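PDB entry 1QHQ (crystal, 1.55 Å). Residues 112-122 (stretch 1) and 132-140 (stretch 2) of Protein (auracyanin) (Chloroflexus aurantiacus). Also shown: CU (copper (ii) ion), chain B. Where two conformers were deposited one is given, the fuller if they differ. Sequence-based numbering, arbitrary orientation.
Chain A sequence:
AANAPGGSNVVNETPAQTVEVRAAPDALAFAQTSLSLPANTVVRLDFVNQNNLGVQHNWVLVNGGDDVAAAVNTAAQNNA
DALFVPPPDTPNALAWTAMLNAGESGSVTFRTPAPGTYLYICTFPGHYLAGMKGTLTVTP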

# COMPACT_ATOMS: atom_id res chain seq x y z
N THR A 112 5.76 -2.71 -11.30
CA THR A 112 6.75 -2.79 -10.20
C THR A 112 8.01 -2.03 -10.59
O THR A 112 8.35 -1.93 -11.78
CB THR A 112 7.09 -4.25 -9.93
OG1 THR A 112 7.52 -4.83 -11.18
CG2 THR A 112 5.87 -5.05 -9.44
N PRO A 113 8.72 -1.50 -9.61
CA PRO A 113 9.95 -0.77 -9.79
C PRO A 113 11.14 -1.66 -10.10
O PRO A 113 10.96 -2.85 -10.42
CB PRO A 113 10.12 -0.06 -8.43
CG PRO A 113 9.59 -1.11 -7.48
CD PRO A 113 8.34 -1.62 -8.18
N ALA A 114 12.34 -1.10 -10.11
CA ALA A 114 13.57 -1.91 -10.41
C ALA A 114 13.84 -2.90 -9.31
O ALA A 114 13.31 -2.73 -8.18
CB ALA A 114 14.72 -0.87 -10.43
N PRO A 115 14.69 -3.87 -9.50
CA PRO A 115 15.03 -4.85 -8.49
C PRO A 115 15.52 -4.12 -7.27
O PRO A 115 16.20 -3.07 -7.36
CB PRO A 115 16.19 -5.66 -9.13
CG PRO A 115 15.79 -5.60 -10.61
CD PRO A 115 15.41 -4.14 -10.78
N GLY A 116 15.11 -4.58 -6.06
CA GLY A 116 15.52 -3.89 -4.85
C GLY A 116 14.47 -4.27 -3.75
O GLY A 116 13.69 -5.16 -3.98
N THR A 117 14.61 -3.58 -2.65
CA THR A 117 13.73 -3.86 -1.49
C THR A 117 13.03 -2.56 -1.12
O THR A 117 13.54 -1.46 -1.17
CB THR A 117 14.60 -4.34 -0.33
OG1 THR A 117 15.21 -5.58 -0.69
CG2 THR A 117 13.79 -4.57 0.95
N TYR A 118 11.72 -2.71 -0.86
CA TYR A 118 10.84 -1.57 -0.73
C TYR A 118 9.83 -1.86 0.41
O TYR A 118 9.37 -3.00 0.50
CB TYR A 118 10.00 -1.42 -2.02
CG TYR A 118 10.85 -1.20 -3.26
CD1 TYR A 118 11.32 -2.29 -3.98
CD2 TYR A 118 11.06 0.08 -3.72
CE1 TYR A 118 12.10 -2.06 -5.12
CE2 TYR A 118 11.78 0.31 -4.90
CZ TYR A 118 12.31 -0.78 -5.54
OH TYR A 118 13.04 -0.56 -6.72
N LEU A 119 9.52 -0.85 1.19
CA LEU A 119 8.47 -1.09 2.21
C LEU A 119 7.10 -0.83 1.60
O LEU A 119 6.93 0.08 0.79
CB LEU A 119 8.64 -0.11 3.37
CG LEU A 119 9.75 -0.41 4.36
CD1 LEU A 119 9.74 0.69 5.45
CD2 LEU A 119 9.60 -1.76 5.00
N TYR A 120 6.13 -1.59 2.10
CA TYR A 120 4.72 -1.24 1.92
C TYR A 120 4.17 -0.97 3.36
O TYR A 120 4.65 -1.62 4.29
CB TYR A 120 3.89 -2.24 1.21
CG TYR A 120 3.92 -3.66 1.69
CD1 TYR A 120 4.89 -4.56 1.15
CD2 TYR A 120 3.01 -4.16 2.63
CE1 TYR A 120 4.88 -5.86 1.55
CE2 TYR A 120 3.04 -5.47 3.02
CZ TYR A 120 3.98 -6.34 2.47
OH TYR A 120 4.02 -7.65 2.88
N ILE A 121 3.32 0.01 3.46
CA ILE A 121 2.78 0.40 4.78
C ILE A 121 1.30 0.67 4.62
O ILE A 121 0.74 0.78 3.53
CB ILE A 121 3.43 1.72 5.30
CG1 ILE A 121 3.12 2.88 4.40
CG2 ILE A 121 4.95 1.51 5.46
CD1 ILE A 121 3.75 4.23 4.83
N CYS A 122 0.65 0.87 5.77
CA CYS A 122 -0.70 1.41 5.79
C CYS A 122 -0.57 2.87 6.29
O CYS A 122 0.23 3.07 7.22
CB CYS A 122 -1.59 0.61 6.70
SG CYS A 122 -3.22 1.39 6.99
N MET A 132 2.33 -1.55 11.14
CA MET A 132 1.59 -2.06 9.95
C MET A 132 2.41 -1.72 8.69
O MET A 132 2.26 -0.70 8.06
CB MET A 132 0.21 -1.45 9.84
CG MET A 132 -0.57 -2.19 8.68
SD MET A 132 -2.37 -2.01 9.00
CE MET A 132 -2.96 -2.86 7.49
N LYS A 133 3.27 -2.70 8.39
CA LYS A 133 4.21 -2.51 7.25
C LYS A 133 4.62 -3.92 6.82
O LYS A 133 4.45 -4.86 7.56
CB LYS A 133 5.39 -1.71 7.68
CG LYS A 133 6.29 -2.29 8.76
CD LYS A 133 7.41 -1.27 9.01
CE LYS A 133 8.06 -1.49 10.37
NZ LYS A 133 8.86 -0.24 10.72
N GLY A 134 5.35 -3.97 5.70
CA GLY A 134 5.88 -5.28 5.24
C GLY A 134 6.94 -4.92 4.16
O GLY A 134 7.08 -3.74 3.81
N THR A 135 7.65 -5.93 3.73
CA THR A 135 8.75 -5.69 2.79
C THR A 135 8.43 -6.37 1.45
O THR A 135 8.19 -7.56 1.40
CB THR A 135 10.05 -6.27 3.36
OG1 THR A 135 10.41 -5.53 4.55
CG2 THR A 135 11.19 -6.13 2.35
N LEU A 136 8.50 -5.54 0.41
CA LEU A 136 8.40 -6.10 -0.96
C LEU A 136 9.85 -6.25 -1.48
O LEU A 136 10.56 -5.25 -1.57
CB LEU A 136 7.64 -5.13 -1.88
CG LEU A 136 7.75 -5.51 -3.39
CD1 LEU A 136 7.07 -6.83 -3.66
CD2 LEU A 136 7.12 -4.40 -4.21
N THR A 137 10.19 -7.45 -1.86
CA THR A 137 11.49 -7.66 -2.57
C THR A 137 11.17 -7.84 -4.09
O THR A 137 10.34 -8.61 -4.44
CB THR A 137 12.21 -8.88 -2.05
OG1 THR A 137 12.52 -8.65 -0.65
CG2 THR A 137 13.57 -9.03 -2.77
N VAL A 138 11.77 -6.91 -4.83
CA VAL A 138 11.53 -6.95 -6.30
C VAL A 138 12.76 -7.62 -6.94
O VAL A 138 13.88 -7.21 -6.67
CB VAL A 138 11.33 -5.55 -6.82
CG1 VAL A 138 11.15 -5.58 -8.35
CG2 VAL A 138 10.06 -4.93 -6.19
N THR A 139 12.48 -8.69 -7.61
CA THR A 139 13.59 -9.54 -8.18
C THR A 139 13.82 -9.11 -9.62
O THR A 139 13.21 -8.22 -10.16
CB THR A 139 13.13 -10.99 -8.11
OG1 THR A 139 11.97 -11.16 -8.96
CG2 THR A 139 12.74 -11.36 -6.67
N PRO A 140 14.87 -9.75 -10.23
CA PRO A 140 15.29 -9.30 -11.56
C PRO A 140 14.24 -9.17 -12.59
O PRO A 140 13.37 -10.04 -12.78
CB PRO A 140 16.39 -10.29 -11.95
CG PRO A 140 17.06 -10.52 -10.60
CD PRO A 140 15.84 -10.79 -9.71
OXT PRO A 140 14.42 -8.25 -13.47
CU CU B . -4.11 0.20 8.60
O HOH W 1 14.74 -8.55 0.56

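Auracyanin offers a compact illustration of how an antiparallel β ladder lets the backbone supply the bonding while the side chains give each face of the sheet its own character. Strands 116–121 and 133–139 run in opposing directions, their axes at 148° and approaching to 4.5 Å. Paired hydrogen bonds recur at every second residue. Gly116 N donates to Val138 O at 3.0 Å, and Val138 N returns a bond to Gly116 O at 2.7 Å. The same exchange joins Tyr118 N to Leu136 O (2.9 Å) and Leu136 N to Tyr118 O (2.7 Å), then Tyr120 N to Gly134 O (2.9 Å) and Gly134 N to Tyr120 O (2.8 Å). Beyond the strand, Cys122 N reaches Met132 O at 3.2 Å, extending the ladder by one longer bond.

Between these rungs lie the non-hydrogen-bonded pairs, where the α carbons draw closer together and their C–H groups point at carbonyl oxygens already engaged by amides. Lys133 CA lies 3.1 Å from Tyr120 O, and Leu119 CA 3.4 Å from Gly134 O; such contacts are weak but add up along a ladder.

The face bearing Tyr118, Tyr120, Leu136 and Val138 is largely apolar and buried. Val138, the residue most covered by the opposite stretch, places CG2 3.7 Å from Tyr118 CD1 and 4.1 Å from Pro113 CG. The Tyr118 ring is anchored at its far end, where OH donates to Ala114 O at 2.6 Å, tying the strand to the loop that precedes it. Tyr120, with chi1 near +60° (p), turns its ring across the neighbouring strand. There Gly134 CA sits 3.7 Å from the ring centroid, 20° off the normal, in a CH-π contact. The fit depends on glycine: an ideal CB on Gly134 would fall 2.4 Å from Tyr120 CZ, a clash. Beside this contact, Tyr120 CD1 meets Leu136 CB at 4.1 Å. Gly116 has a different constraint, since its backbone angles would jam a CB against the preceding carbonyl oxygen.

The other face, with Thr117, Leu119, Thr135 and Thr137, is more open and mixes methyl and hydroxyl groups. Thr117 CG2 lies 3.3 Å from Thr135 CG2, unusually close for two methyl groups; Thr117 was deposited in two conformers, of which one is given. The hydroxyls of Thr117 and Thr137 are linked by a water, 3.3 Å from Thr117 OG1 and 2.5 Å from Thr137 OG1.

At the copper end, Cys122 SG binds the ion at 2.2 Å, with further ligands elsewhere in the structure. Cys122 CB also packs 3.6 Å from Met132 SD, so the metal-binding residue is held through both its backbone and its side chain.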